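Local coordinates for putative (Helicobacter pylori J99, PDB 4R7K), which is of unknown function but belongs to the SRPBCC superfamily, whose helix-grip fold commonly encloses a pocket for hydrophobic ligands, at residues T27-I31 with L142-L146; E49-L55 with N148-L154. All blocks are in the same frame, centred on the assembly; numbering follows the deposited sequence.

Contact 1. Residues T27-I31 with L142-L146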
# COMPACT_ATOMS: atom_id res chain seq x y z
N THR A 27 -2.28 -25.67 18.15
CA THR A 27 -2.07 -24.32 18.65
C THR A 27 -0.66 -23.81 18.41
O THR A 27 0.27 -24.58 18.12
CB THR A 27 -2.32 -24.27 20.19
OG1 THR A 27 -1.39 -25.15 20.85
CG2 THR A 27 -3.75 -24.70 20.56
N MSE A 28 -0.50 -22.51 18.59
CA MSE A 28 0.81 -21.88 18.47
C MSE A 28 0.93 -20.93 19.61
O MSE A 28 -0.06 -20.58 20.22
CB MSE A 28 0.87 -21.18 17.12
CG MSE A 28 1.23 -22.23 16.08
SE MSE A 28 1.48 -21.40 14.32
CE MSE A 28 3.35 -20.86 14.61
N ASN A 29 2.16 -20.55 19.95
CA ASN A 29 2.37 -19.56 21.04
C ASN A 29 1.74 -18.20 20.68
O ASN A 29 1.69 -17.85 19.51
CB ASN A 29 3.84 -19.40 21.38
CG ASN A 29 4.37 -20.60 22.18
OD1 ASN A 29 3.81 -20.98 23.16
ND2 ASN A 29 5.46 -21.16 21.75
N ALA A 30 1.17 -17.53 21.67
CA ALA A 30 0.48 -16.26 21.47
C ALA A 30 0.90 -15.22 22.48
O ALA A 30 1.38 -15.54 23.57
CB ALA A 30 -1.03 -16.45 21.57
N ILE A 31 0.69 -13.96 22.10
CA ILE A 31 1.01 -12.81 22.91
C ILE A 31 0.17 -12.72 24.17
O ILE A 31 -1.03 -12.99 24.12
CB ILE A 31 0.85 -11.53 22.08
CG1 ILE A 31 2.05 -11.47 21.13
CG2 ILE A 31 0.86 -10.30 23.00
CD1 ILE A 31 1.97 -10.46 20.03
N LEU A 142 6.58 -11.36 19.36
CA LEU A 142 6.87 -12.74 19.71
C LEU A 142 7.74 -13.31 18.61
O LEU A 142 7.29 -13.42 17.45
CB LEU A 142 5.58 -13.54 19.85
CG LEU A 142 5.72 -14.89 20.59
CD1 LEU A 142 4.34 -15.35 21.05
CD2 LEU A 142 6.37 -15.91 19.65
N VAL A 143 8.98 -13.64 18.96
CA VAL A 143 9.95 -14.22 18.03
C VAL A 143 10.21 -15.64 18.54
O VAL A 143 10.53 -15.80 19.72
CB VAL A 143 11.28 -13.44 18.00
CG1 VAL A 143 12.25 -14.06 16.98
CG2 VAL A 143 11.09 -11.97 17.63
N GLU A 144 10.06 -16.66 17.68
CA GLU A 144 10.32 -18.02 18.09
C GLU A 144 10.85 -18.94 17.02
O GLU A 144 10.60 -18.77 15.81
CB GLU A 144 9.07 -18.67 18.72
CG GLU A 144 7.91 -18.84 17.79
CD GLU A 144 6.73 -19.54 18.46
OE1 GLU A 144 6.96 -20.27 19.46
OE2 GLU A 144 5.58 -19.37 17.98
N LYS A 145 11.61 -19.91 17.49
CA LYS A 145 12.13 -20.98 16.65
C LYS A 145 11.02 -22.00 16.39
O LYS A 145 10.30 -22.39 17.33
CB LYS A 145 13.22 -21.71 17.41
CG LYS A 145 14.47 -20.94 17.73
CD LYS A 145 15.45 -21.93 18.39
CE LYS A 145 16.81 -21.35 18.63
NZ LYS A 145 17.52 -21.16 17.35
N LEU A 146 10.87 -22.42 15.14
CA LEU A 146 9.88 -23.41 14.76
C LEU A 146 10.64 -24.60 14.19
O LEU A 146 11.81 -24.47 13.83
CB LEU A 146 8.89 -22.89 13.71
CG LEU A 146 8.01 -21.68 14.05
CD1 LEU A 146 7.02 -21.49 12.94
CD2 LEU A 146 7.33 -21.89 15.38
O HOH W 1 4.12 -21.47 18.30

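Contact 2. Residues E49-L55 with N148-L154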
# COMPACT_ATOMS: atom_id res chain seq x y z
N GLU A 49 2.77 -11.02 10.59
CA GLU A 49 3.54 -12.18 10.87
C GLU A 49 4.31 -12.69 9.63
O GLU A 49 3.79 -12.68 8.51
CB GLU A 49 2.59 -13.29 11.32
CG GLU A 49 3.23 -14.55 11.73
CD GLU A 49 2.22 -15.67 11.98
OE1 GLU A 49 1.02 -15.53 11.60
OE2 GLU A 49 2.61 -16.70 12.58
N VAL A 50 5.54 -13.10 9.87
CA VAL A 50 6.38 -13.75 8.87
C VAL A 50 6.91 -15.06 9.45
O VAL A 50 7.07 -15.20 10.65
CB VAL A 50 7.54 -12.89 8.39
CG1 VAL A 50 7.02 -11.70 7.55
CG2 VAL A 50 8.40 -12.45 9.54
N ILE A 51 7.19 -16.02 8.57
CA ILE A 51 7.79 -17.28 8.99
C ILE A 51 8.78 -17.51 7.91
O ILE A 51 8.40 -17.61 6.72
CB ILE A 51 6.79 -18.42 9.11
CG1 ILE A 51 5.85 -18.14 10.31
CG2 ILE A 51 7.53 -19.74 9.34
CD1 ILE A 51 4.70 -19.13 10.43
N VAL A 52 10.04 -17.57 8.32
CA VAL A 52 11.15 -17.66 7.39
C VAL A 52 12.14 -18.78 7.71
O VAL A 52 12.58 -18.97 8.86
CB VAL A 52 11.95 -16.34 7.38
CG1 VAL A 52 12.99 -16.35 6.25
CG2 VAL A 52 11.00 -15.16 7.22
N LYS A 53 12.56 -19.45 6.64
CA LYS A 53 13.45 -20.61 6.71
C LYS A 53 14.89 -20.16 6.73
O LYS A 53 15.24 -19.24 6.02
CB LYS A 53 13.19 -21.48 5.47
CG LYS A 53 14.00 -22.78 5.31
CD LYS A 53 13.39 -23.93 6.07
CE LYS A 53 13.99 -25.26 5.59
NZ LYS A 53 13.43 -26.39 6.36
N GLY A 54 15.72 -20.80 7.56
CA GLY A 54 17.17 -20.52 7.59
C GLY A 54 17.59 -19.23 8.28
O GLY A 54 18.73 -18.83 8.21
N LEU A 55 16.64 -18.57 8.92
CA LEU A 55 16.89 -17.32 9.64
C LEU A 55 17.36 -17.68 11.05
O LEU A 55 16.81 -18.59 11.67
CB LEU A 55 15.57 -16.55 9.73
CG LEU A 55 15.60 -15.11 10.19
CD1 LEU A 55 16.58 -14.31 9.34
CD2 LEU A 55 14.19 -14.53 10.12
N ASN A 148 12.32 -27.49 11.98
CA ASN A 148 13.04 -27.52 10.72
C ASN A 148 13.64 -26.18 10.27
O ASN A 148 13.42 -25.75 9.15
CB ASN A 148 12.15 -28.12 9.63
CG ASN A 148 12.95 -28.74 8.50
OD1 ASN A 148 14.18 -28.83 8.56
ND2 ASN A 148 12.26 -29.20 7.47
N ASP A 149 14.36 -25.53 11.17
CA ASP A 149 15.11 -24.33 10.86
C ASP A 149 14.34 -23.10 10.35
O ASP A 149 14.82 -22.39 9.48
CB ASP A 149 16.19 -24.74 9.84
CG ASP A 149 17.27 -23.70 9.64
OD1 ASP A 149 17.59 -22.96 10.60
OD2 ASP A 149 17.82 -23.65 8.52
N ARG A 150 13.18 -22.83 10.93
CA ARG A 150 12.37 -21.69 10.56
C ARG A 150 12.21 -20.80 11.79
O ARG A 150 12.21 -21.28 12.91
CB ARG A 150 10.98 -22.12 10.08
CG ARG A 150 10.93 -23.00 8.84
CD ARG A 150 9.49 -23.41 8.58
NE ARG A 150 8.97 -24.24 9.65
CZ ARG A 150 7.71 -24.23 10.08
NH1 ARG A 150 6.83 -23.40 9.55
NH2 ARG A 150 7.35 -25.02 11.07
N VAL A 151 12.08 -19.50 11.57
CA VAL A 151 11.84 -18.57 12.65
C VAL A 151 10.57 -17.80 12.34
O VAL A 151 10.36 -17.38 11.18
CB VAL A 151 13.02 -17.59 12.83
CG1 VAL A 151 12.66 -16.42 13.70
CG2 VAL A 151 14.25 -18.33 13.36
N ARG A 152 9.71 -17.70 13.35
CA ARG A 152 8.49 -16.92 13.28
C ARG A 152 8.64 -15.59 13.99
O ARG A 152 9.22 -15.52 15.09
CB ARG A 152 7.36 -17.69 13.96
CG ARG A 152 6.03 -16.94 14.07
CD ARG A 152 5.06 -17.81 14.86
NE ARG A 152 3.68 -17.28 14.93
CZ ARG A 152 2.87 -17.41 15.97
NH1 ARG A 152 3.30 -17.97 17.08
NH2 ARG A 152 1.63 -16.93 15.90
N ILE A 153 8.18 -14.53 13.34
CA ILE A 153 8.14 -13.21 13.94
C ILE A 153 6.70 -12.70 13.87
O ILE A 153 6.16 -12.44 12.79
CB ILE A 153 9.08 -12.19 13.23
CG1 ILE A 153 10.47 -12.76 13.06
CG2 ILE A 153 9.14 -10.91 14.06
CD1 ILE A 153 11.41 -11.93 12.19
N LEU A 154 6.09 -12.55 15.04
CA LEU A 154 4.73 -12.09 15.16
C LEU A 154 4.77 -10.77 15.85
O LEU A 154 5.37 -10.67 16.94
CB LEU A 154 3.90 -13.04 16.02
CG LEU A 154 2.45 -12.61 16.38
CD1 LEU A 154 1.52 -12.64 15.18
CD2 LEU A 154 1.88 -13.53 17.45
O HOH W 2 -0.62 -16.27 13.83

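Contact 1. Residues T27-I31 with L142-L146
The amide of N29 is brought to the carboxylate of E144 by two different first torsions: in N29, CG stands beside the backbone N, while in E144, CG sits between the backbone N and the carbonyl carbon (chi1 65°) and the chain then runs extended to the carboxylate. The bond that results, N29 ND2 to E144 OE1, is 2.9 Å long and nearly straight, 172° at the hydrogen. E144 OE1 is approached on its syn side and lies almost in the amide plane of N29, although amide and carboxylate are turned 41° apart. A water ties the same two residues a second time, accepting from N29 N at 2.7 Å and donating to E144 OE2 at 2.6 Å. E144 OE2 also forms a salt bridge with R152, whose NH1 in addition bonds N29 O. Apolar contacts flank this polar centre. Methyl CD1 of L142 rests against the backbone, 3.7 Å from A30 C, and CB of L142 is 4.3 Å from I31 CG1. Beyond E144, the selenomethionine M28, in one of its two modelled conformers, crosses L146 at about a right angle, its CE 4.1 Å from L146 CD1. The strand axes stay 9.8 Å apart, so side chains and water, not backbone pairing, span the gap; residues 27-29 instead pair antiparallel with a strand of the second subunit. With R152, water and amide all directed at it, the buried E144 carboxylate probably remains ionised, and its bonds to N29 link the N-terminal strand to the sheet.

Contact 2. Residues E49-L55 with N148-L154
E49-K53 and R150-L154 run antiparallel, their axes 4.5 Å apart at 164°, with hydrogen-bonded pairs V50-I153 and V52-V151 alternating with the non-hydrogen-bonded pairs E49-L154, I51-R152 and K53-R150. In the V52-V151 pair, V52 N reaches V151 O at 2.9 Å and V151 N returns to V52 O at 2.8 Å. On the face carrying E49, I51 and R152, the polar link is a salt bridge, R152 NE to E49 OE2, 2.6 Å long. E49 OE2 lies near the guanidinium plane, at its edge, yet R152 NE comes from above the carboxylate plane, the two groups being turned 54° apart. E49 has CG anti to the backbone N and an extended chain, which carries the carboxylate across to R152 NE. A water bonded to both E49 OE1 and R152 NH2 closes a second route between the charges, and E49 OE1 also meets S47 of the second subunit. Next along this face, I51 CG2 lies 3.7 Å from NH1 of R150, a guanidinium that bonds P39 of the second subunit. Where the strands run out, near G54 and D149, the bend of K53 at chi2 (84°) brings NZ back to N148 O at 2.9 Å; NZ also has a salt bridge to E41 of the second subunit. The other face, with V50, V52, V151 and I153, is apolar: V50 CG2 packs 3.8 Å from I153 CB, the two side chains pointing the same way. L55, from the loop after the strand, packs its CB 4.1 Å from V151 CB. Helices 174-190 and 57-65 lie against this face. An antiparallel sheet whose first strand pairs with its last, packed on a long C-terminal helix, is consistent with the helix-grip fold of the SRPBCC superfamily.

Both contacts use the same sheet, in which strands 136-146 and 150-160 are neighbours, and their centres lie about 10 Å apart. Contact 2 is pairing within the sheet, with regular backbone bonds and 737 Å² buried; contact 1 buries 282 Å² by laying the N-terminal segment over the sheet through side chains and water. Each is partly buried, but the exposed residues among those that touch belong to contact 2, at its turn end. R152 joins them, dividing its guanidinium between the two contacts. In one modelled conformer, M28 CE also packs 3.5 Å from R152 CD. Both reach the second subunit, contact 1 by strand pairing, contact 2 largely by polar side chains.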